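Zinc-type alcohol dehydrogenase-like protein YAHK (Escherichia coli, PDB 1UUF) catalyses the NADPH-dependent reduction of a wide range of aldehydes to their alcohols, as a zinc-containing member of the alcohol dehydrogenase family. Local coordinates at residues A[57-60]-A[61-65]; A[72-75]-A[76-80]; A[89-92]-A[93-97]. All blocks are in the same frame, centred on the assembly; numbering follows the deposited sequence.

Contact 1 (A[57-60]-A[61-65]); sequences CGVC and HSDLH. With ZN (zinc ion), chain C.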
loop_
_atom_site.group_PDB
_atom_site.type_symbol
_atom_site.label_atom_id
_atom_site.label_comp_id
_atom_site.label_asym_id
_atom_site.label_seq_id
_atom_site.Cartn_x
_atom_site.Cartn_y
_atom_site.Cartn_z
ATOM N N CYS A 57 -22.792 20.889 -15.396
ATOM C CA CYS A 57 -21.899 20.639 -14.273
ATOM C C CYS A 57 -22.391 19.430 -13.491
ATOM O O CYS A 57 -23.520 19.415 -13.003
ATOM C CB CYS A 57 -21.818 21.854 -13.344
ATOM S SG CYS A 57 -20.573 21.654 -12.023
ATOM N N GLY A 58 -21.539 18.416 -13.386
ATOM C CA GLY A 58 -21.898 17.221 -12.648
ATOM C C GLY A 58 -21.933 17.505 -11.158
ATOM O O GLY A 58 -21.243 18.403 -10.675
ATOM N N VAL A 59 -22.748 16.752 -10.430
ATOM C CA VAL A 59 -22.857 16.934 -8.989
ATOM C C VAL A 59 -22.051 15.830 -8.308
ATOM O O VAL A 59 -22.345 14.643 -8.459
ATOM C CB VAL A 59 -24.329 16.882 -8.540
ATOM C CG1 VAL A 59 -24.428 17.102 -7.035
ATOM C CG2 VAL A 59 -25.130 17.952 -9.289
ATOM N N CYS A 60 -21.026 16.240 -7.567
ATOM C CA CYS A 60 -20.127 15.313 -6.881
ATOM C C CYS A 60 -20.366 15.305 -5.376
ATOM O O CYS A 60 -20.816 16.299 -4.807
ATOM C CB CYS A 60 -18.672 15.710 -7.162
ATOM S SG CYS A 60 -17.430 14.670 -6.354
ATOM N N HIS A 61 -20.073 14.182 -4.730
ATOM C CA HIS A 61 -20.254 14.102 -3.288
ATOM C C HIS A 61 -19.381 15.135 -2.580
ATOM O O HIS A 61 -19.689 15.557 -1.466
ATOM C CB HIS A 61 -19.934 12.697 -2.773
ATOM C CG HIS A 61 -21.095 11.753 -2.839
ATOM N ND1 HIS A 61 -21.510 11.158 -4.011
ATOM C CD2 HIS A 61 -21.954 11.332 -1.879
ATOM C CE1 HIS A 61 -22.575 10.411 -3.771
ATOM N NE2 HIS A 61 -22.864 10.500 -2.485
ATOM N N SER A 62 -18.293 15.549 -3.222
ATOM C CA SER A 62 -17.432 16.548 -2.607
ATOM C C SER A 62 -18.149 17.889 -2.510
ATOM O O SER A 62 -17.850 18.695 -1.625
ATOM C CB SER A 62 -16.127 16.706 -3.393
ATOM O OG SER A 62 -15.294 15.572 -3.208
ATOM N N ASP A 63 -19.097 18.129 -3.416
ATOM C CA ASP A 63 -19.853 19.379 -3.398
ATOM C C ASP A 63 -20.725 19.379 -2.148
ATOM O O ASP A 63 -20.774 20.354 -1.401
ATOM C CB ASP A 63 -20.774 19.502 -4.618
ATOM C CG ASP A 63 -20.026 19.478 -5.937
ATOM O OD1 ASP A 63 -18.817 19.792 -5.960
ATOM O OD2 ASP A 63 -20.669 19.163 -6.963
ATOM N N LEU A 64 -21.416 18.263 -1.945
ATOM C CA LEU A 64 -22.304 18.081 -0.807
ATOM C C LEU A 64 -21.528 18.247 0.494
ATOM O O LEU A 64 -21.916 19.025 1.367
ATOM C CB LEU A 64 -22.936 16.689 -0.884
ATOM C CG LEU A 64 -24.018 16.277 0.115
ATOM C CD1 LEU A 64 -24.743 15.054 -0.430
ATOM C CD2 LEU A 64 -23.406 15.981 1.476
ATOM N N HIS A 65 -20.425 17.515 0.611
ATOM C CA HIS A 65 -19.577 17.574 1.798
ATOM C C HIS A 65 -19.120 19.002 2.086
ATOM O O HIS A 65 -19.184 19.465 3.224
ATOM C CB HIS A 65 -18.367 16.651 1.608
ATOM C CG HIS A 65 -17.337 16.760 2.691
ATOM N ND1 HIS A 65 -16.451 17.812 2.775
ATOM C CD2 HIS A 65 -17.050 15.943 3.733
ATOM C CE1 HIS A 65 -15.661 17.639 3.820
ATOM N NE2 HIS A 65 -16.003 16.513 4.418
HETATM ZN ZN ZN C . -15.403 15.589 -7.172
HETATM O O HOH W 1 -19.017 18.727 -9.176
HETATM O O HOH W 2 -13.948 15.160 -5.455
#
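The carboxylate of Asp-63 is turned so that the backbone N-H of Cys-60 meets OD2 from above its plane, about 61° out of it. The other flat group in the contact, the imidazole of His-61, has the carbonyl carbon of Cys-60 obliquely beside it. Together Cys-60 and Asp-63 form a capping box where strand 49-58 gives way to helix 61-68 in the GroES-like domain. Cys-60 is the N-cap: its N is 3.0 Å from Asp-63 OD2 in a nearly straight bond (170°), while Asp-63 N donates back to Cys-60 O at 2.9 Å. With CG anti to its carbonyl carbon (chi1 -60°), Asp-63 folds its carboxylate back over the first turn to reach the cap. An aspartate suits this place because its short acidic chain can accept from the N-cap residue, and its negative charge probably gains from lying at the start of a helix. OD2 also takes a hydrogen from water 1, which donates to Gly-58 O as well, and Gly-81 N grips OD1; the buried carboxylate is thus held at both oxygens. The buried Val-59 packs against Phe-360 and Tyr-348.

Cysteine serves two purposes at the cap. Its sulfur lies anti to the backbone N, where it accepts from Ser-62 N at 3.4 Å and binds the catalytic zinc, whose other protein ligands are His-82 and Cys-178. Helix start and metal site therefore share one atom, and Asp-63, by holding the backbone of Cys-60, probably helps position it from the second shell. Ser-62 probably corresponds to the proton-relay hydroxyl of related alcohol dehydrogenases, consistent with its OG lying 2.7 Å from water 2, which itself sits 2.3 Å from the zinc ion.

Contact 2 (A[72-75]-A[76-80]); sequences AGTV and YPCVP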
loop_
_atom_site.group_PDB
_atom_site.type_symbol
_atom_site.label_atom_id
_atom_site.label_comp_id
_atom_site.label_asym_id
_atom_site.label_seq_id
_atom_site.Cartn_x
_atom_site.Cartn_y
_atom_site.Cartn_z
ATOM N N ALA A 72 -14.890 21.158 6.968
ATOM C CA ALA A 72 -14.439 21.102 5.587
ATOM C C ALA A 72 -13.631 22.356 5.276
ATOM O O ALA A 72 -13.207 22.569 4.139
ATOM C CB ALA A 72 -15.636 21.004 4.649
ATOM N N GLY A 73 -13.417 23.180 6.300
ATOM C CA GLY A 73 -12.672 24.410 6.115
ATOM C C GLY A 73 -13.324 25.243 5.031
ATOM O O GLY A 73 -12.654 25.960 4.289
ATOM N N THR A 74 -14.646 25.145 4.945
ATOM C CA THR A 74 -15.405 25.871 3.940
ATOM C C THR A 74 -15.492 27.370 4.184
ATOM O O THR A 74 -15.791 27.823 5.292
ATOM C CB THR A 74 -16.841 25.321 3.825
ATOM O OG1 THR A 74 -16.793 23.938 3.459
ATOM C CG2 THR A 74 -17.624 26.089 2.773
ATOM N N VAL A 75 -15.223 28.133 3.132
ATOM C CA VAL A 75 -15.290 29.583 3.183
ATOM C C VAL A 75 -16.553 29.973 2.427
ATOM O O VAL A 75 -16.801 29.479 1.327
ATOM C CB VAL A 75 -14.071 30.231 2.495
ATOM C CG1 VAL A 75 -14.154 31.747 2.604
ATOM C CG2 VAL A 75 -12.789 29.719 3.126
ATOM N N TYR A 76 -17.354 30.852 3.018
ATOM C CA TYR A 76 -18.593 31.275 2.382
ATOM C C TYR A 76 -18.518 32.680 1.800
ATOM O O TYR A 76 -17.743 33.517 2.266
ATOM C CB TYR A 76 -19.749 31.181 3.378
ATOM C CG TYR A 76 -19.877 29.812 4.000
ATOM C CD1 TYR A 76 -19.074 29.440 5.075
ATOM C CD2 TYR A 76 -20.773 28.874 3.490
ATOM C CE1 TYR A 76 -19.159 28.169 5.630
ATOM C CE2 TYR A 76 -20.864 27.600 4.037
ATOM C CZ TYR A 76 -20.054 27.255 5.107
ATOM O OH TYR A 76 -20.139 26.001 5.657
ATOM N N PRO A 77 -19.323 32.953 0.761
ATOM C CA PRO A 77 -20.255 31.987 0.168
ATOM C C PRO A 77 -19.532 30.829 -0.513
ATOM O O PRO A 77 -18.409 30.985 -0.994
ATOM C CB PRO A 77 -21.047 32.838 -0.818
ATOM C CG PRO A 77 -20.041 33.846 -1.260
ATOM C CD PRO A 77 -19.380 34.237 0.043
ATOM N N CYS A 78 -20.174 29.666 -0.535
ATOM C CA CYS A 78 -19.589 28.496 -1.169
ATOM C C CYS A 78 -20.370 28.105 -2.414
ATOM O O CYS A 78 -21.563 27.815 -2.340
ATOM C CB CYS A 78 -19.567 27.314 -0.204
ATOM S SG CYS A 78 -18.927 25.790 -0.951
ATOM N N VAL A 79 -19.691 28.103 -3.558
ATOM C CA VAL A 79 -20.312 27.725 -4.822
ATOM C C VAL A 79 -19.555 26.492 -5.298
ATOM O O VAL A 79 -18.458 26.601 -5.851
ATOM C CB VAL A 79 -20.189 28.844 -5.872
ATOM C CG1 VAL A 79 -20.721 28.358 -7.224
ATOM C CG2 VAL A 79 -20.974 30.069 -5.417
ATOM N N PRO A 80 -20.125 25.301 -5.064
ATOM C CA PRO A 80 -19.504 24.034 -5.463
ATOM C C PRO A 80 -19.546 23.784 -6.965
ATOM O O PRO A 80 -19.872 24.672 -7.755
ATOM C CB PRO A 80 -20.319 22.987 -4.701
ATOM C CG PRO A 80 -20.995 23.772 -3.592
ATOM C CD PRO A 80 -21.340 25.051 -4.270
#
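From Thr-74 to Tyr-76 the backbone is extended, and the cis peptide between Tyr-76 and Pro-77 then turns it back, with angles close to those of a type VIb turn, so that Cys-78 returns beside Thr-74. The fold brings Val-75 O within 3.2 Å of Pro-77 O, two acceptors that cannot bond to each other; the latter is taken up instead by His-144 NE2. Across the bend the contact is made by apolar packing.

Its centre is the methyl of Thr-74. CG2 stands over one face of the Tyr-76 ring in a CH-pi contact, 3.8 Å from the centroid and 21° off the normal, shifted toward the rim so that CZ is its nearest ring atom at 3.6 Å. The two side chains cross obliquely. The same methyl touches CB of Cys-78 at 3.8 Å, in a direction roughly perpendicular to that of the ring. A chi1 of -60° swings CG2 anti to the backbone N of Thr-74 and leaves OG1 beside that N, from where the hydroxyl bonds to Gln-66 O of helix 61-68. Threonine suits the spot because its two branches do different work: one packs within the loop and the other ties the loop to the helix. Tyr-76 supplies a broad flat surface that also meets Ala-31, and Cys-78, small and buried, can bring its CB against both the Thr-74 methyl and Val-75 O. Replacing Tyr-76 by an alanine would probably leave the Thr-74 methyl without its aromatic partner and uncover that side of the loop. Val-75 points outward and rests on His-144. The whole is a cis-proline turn in the loop that joins helix 61-68 to strand 84-91 of the GroES-like domain.

Contact 3 (A[89-92]-A[93-97]); sequences VAVG and DQVEK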
loop_
_atom_site.group_PDB
_atom_site.type_symbol
_atom_site.label_atom_id
_atom_site.label_comp_id
_atom_site.label_asym_id
_atom_site.label_seq_id
_atom_site.Cartn_x
_atom_site.Cartn_y
_atom_site.Cartn_z
ATOM N N VAL A 89 -15.699 31.121 -24.750
ATOM C CA VAL A 89 -16.294 32.382 -25.180
ATOM C C VAL A 89 -15.199 33.328 -25.660
ATOM O O VAL A 89 -15.370 34.048 -26.643
ATOM C CB VAL A 89 -17.065 33.065 -24.022
ATOM C CG1 VAL A 89 -17.578 34.422 -24.469
ATOM C CG2 VAL A 89 -18.223 32.192 -23.578
ATOM N N ALA A 90 -14.072 33.317 -24.958
ATOM C CA ALA A 90 -12.942 34.166 -25.307
ATOM C C ALA A 90 -11.664 33.585 -24.719
ATOM O O ALA A 90 -11.711 32.751 -23.815
ATOM C CB ALA A 90 -13.167 35.573 -24.780
ATOM N N VAL A 91 -10.523 34.032 -25.236
ATOM C CA VAL A 91 -9.228 33.563 -24.760
ATOM C C VAL A 91 -8.224 34.707 -24.695
ATOM O O VAL A 91 -8.313 35.668 -25.463
ATOM C CB VAL A 91 -8.642 32.470 -25.686
ATOM C CG1 VAL A 91 -9.535 31.242 -25.679
ATOM C CG2 VAL A 91 -8.496 33.011 -27.099
ATOM N N GLY A 92 -7.274 34.595 -23.772
ATOM C CA GLY A 92 -6.248 35.614 -23.632
ATOM C C GLY A 92 -5.366 35.604 -24.864
ATOM O O GLY A 92 -5.387 34.643 -25.633
ATOM N N ASP A 93 -4.587 36.664 -25.057
ATOM C CA ASP A 93 -3.713 36.763 -26.221
ATOM C C ASP A 93 -2.523 35.802 -26.209
ATOM O O ASP A 93 -1.812 35.686 -27.207
ATOM C CB ASP A 93 -3.212 38.202 -26.380
ATOM C CG ASP A 93 -2.560 38.737 -25.120
ATOM O OD1 ASP A 93 -1.633 38.085 -24.600
ATOM O OD2 ASP A 93 -2.972 39.818 -24.650
ATOM N N GLN A 94 -2.300 35.122 -25.087
ATOM C CA GLN A 94 -1.192 34.176 -24.985
ATOM C C GLN A 94 -1.664 32.725 -25.026
ATOM O O GLN A 94 -0.849 31.803 -25.017
ATOM C CB GLN A 94 -0.398 34.412 -23.695
ATOM C CG GLN A 94 0.327 35.744 -23.649
ATOM C CD GLN A 94 1.243 35.941 -24.838
ATOM O OE1 GLN A 94 2.136 35.130 -25.089
ATOM N NE2 GLN A 94 1.026 37.022 -25.579
ATOM N N VAL A 95 -2.978 32.524 -25.063
ATOM C CA VAL A 95 -3.531 31.175 -25.111
ATOM C C VAL A 95 -3.204 30.519 -26.447
ATOM O O VAL A 95 -3.432 31.104 -27.507
ATOM C CB VAL A 95 -5.059 31.191 -24.908
ATOM C CG1 VAL A 95 -5.641 29.817 -25.199
ATOM C CG2 VAL A 95 -5.378 31.597 -23.477
ATOM N N GLU A 96 -2.677 29.300 -26.395
ATOM C CA GLU A 96 -2.301 28.593 -27.617
ATOM C C GLU A 96 -3.095 27.315 -27.863
ATOM O O GLU A 96 -3.155 26.825 -28.989
ATOM C CB GLU A 96 -0.810 28.252 -27.575
ATOM C CG GLU A 96 0.068 29.394 -27.096
ATOM C CD GLU A 96 1.544 29.103 -27.263
ATOM O OE1 GLU A 96 2.008 29.041 -28.421
ATOM O OE2 GLU A 96 2.238 28.932 -26.239
ATOM N N LYS A 97 -3.709 26.785 -26.811
ATOM C CA LYS A 97 -4.473 25.545 -26.913
ATOM C C LYS A 97 -5.920 25.703 -27.366
ATOM O O LYS A 97 -6.461 24.822 -28.039
ATOM C CB LYS A 97 -4.477 24.825 -25.560
ATOM C CG LYS A 97 -3.108 24.416 -25.037
ATOM C CD LYS A 97 -3.174 24.018 -23.562
ATOM C CE LYS A 97 -4.141 22.867 -23.316
ATOM N NZ LYS A 97 -4.206 22.498 -21.866
HETATM O O HOH W 3 -4.624 33.530 -28.046
#
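Hydrogen bonding between backbone atoms joins Gly-92 to Val-95: Val-95 N donates to Gly-92 O over 3.3 Å at an N-H...O angle of 159°, closing a type I beta turn. Water 3 supports the same closure, giving one hydrogen to Gly-92 O and another to Val-95 O, each at 2.8 Å, so that the glycine oxygen accepts twice. At the exposed corner of the turn the polar side chains of its two central residues pair with each other. Gln-94 NE2 gives a bond of 3.0 Å to Asp-93 OD1, which it meets from above the carboxylate plane, while the acceptor lies near the plane of the glutamine amide. Asp-93 reaches this position with CG between its own N and carbonyl carbon (chi1 54°). Asp-93 and Gln-94 suit this corner because a short carboxylate can accept from the longer amide folding back to it.

Apolar contact joins the residues flanking the corner: Val-91 and Val-95 cross at about a right angle, CB of Val-91 lying 3.9 Å from CB of Val-95. Val-95 CG2 comes to 3.6 Å from Gly-92 N. Valine suits both places because its branching at CB puts apolar bulk close to the backbone; Gly-92 adds no side chain beside them.

Beyond the turn, the backbone N-H groups of Glu-96 and Lys-97 are received by the carboxylate of Glu-157. On the strand side, Val-89 and Ala-90 both face Lys-51 in a classic beta bulge. The type I turn thus ends strand 84-91 and opens the loop to strand 103-106 in the same sheet of the GroES-like domain.

Contacts 1 and 2 are neighbours, with centres about 12 Å apart, and touch directly: His-65 CE1 packs 3.5 Å from Ala-72 CB, and Asp-63 CB lies 3.5 Å from Pro-80 CB. The loop of contact 2 thus leans on the helix that contact 1 begins, then leads to His-82, which joins Cys-60 on the catalytic zinc. Contact 1 holds a ligand of that metal, whereas the side chain of Cys-78 in contact 2 is about 12 Å from it. Contact 3 stands apart, its nearest atoms about 15 Å from contact 1 and 17 Å from contact 2, yet strands 49-58 and 84-91 put contacts 1 and 3 on one sheet.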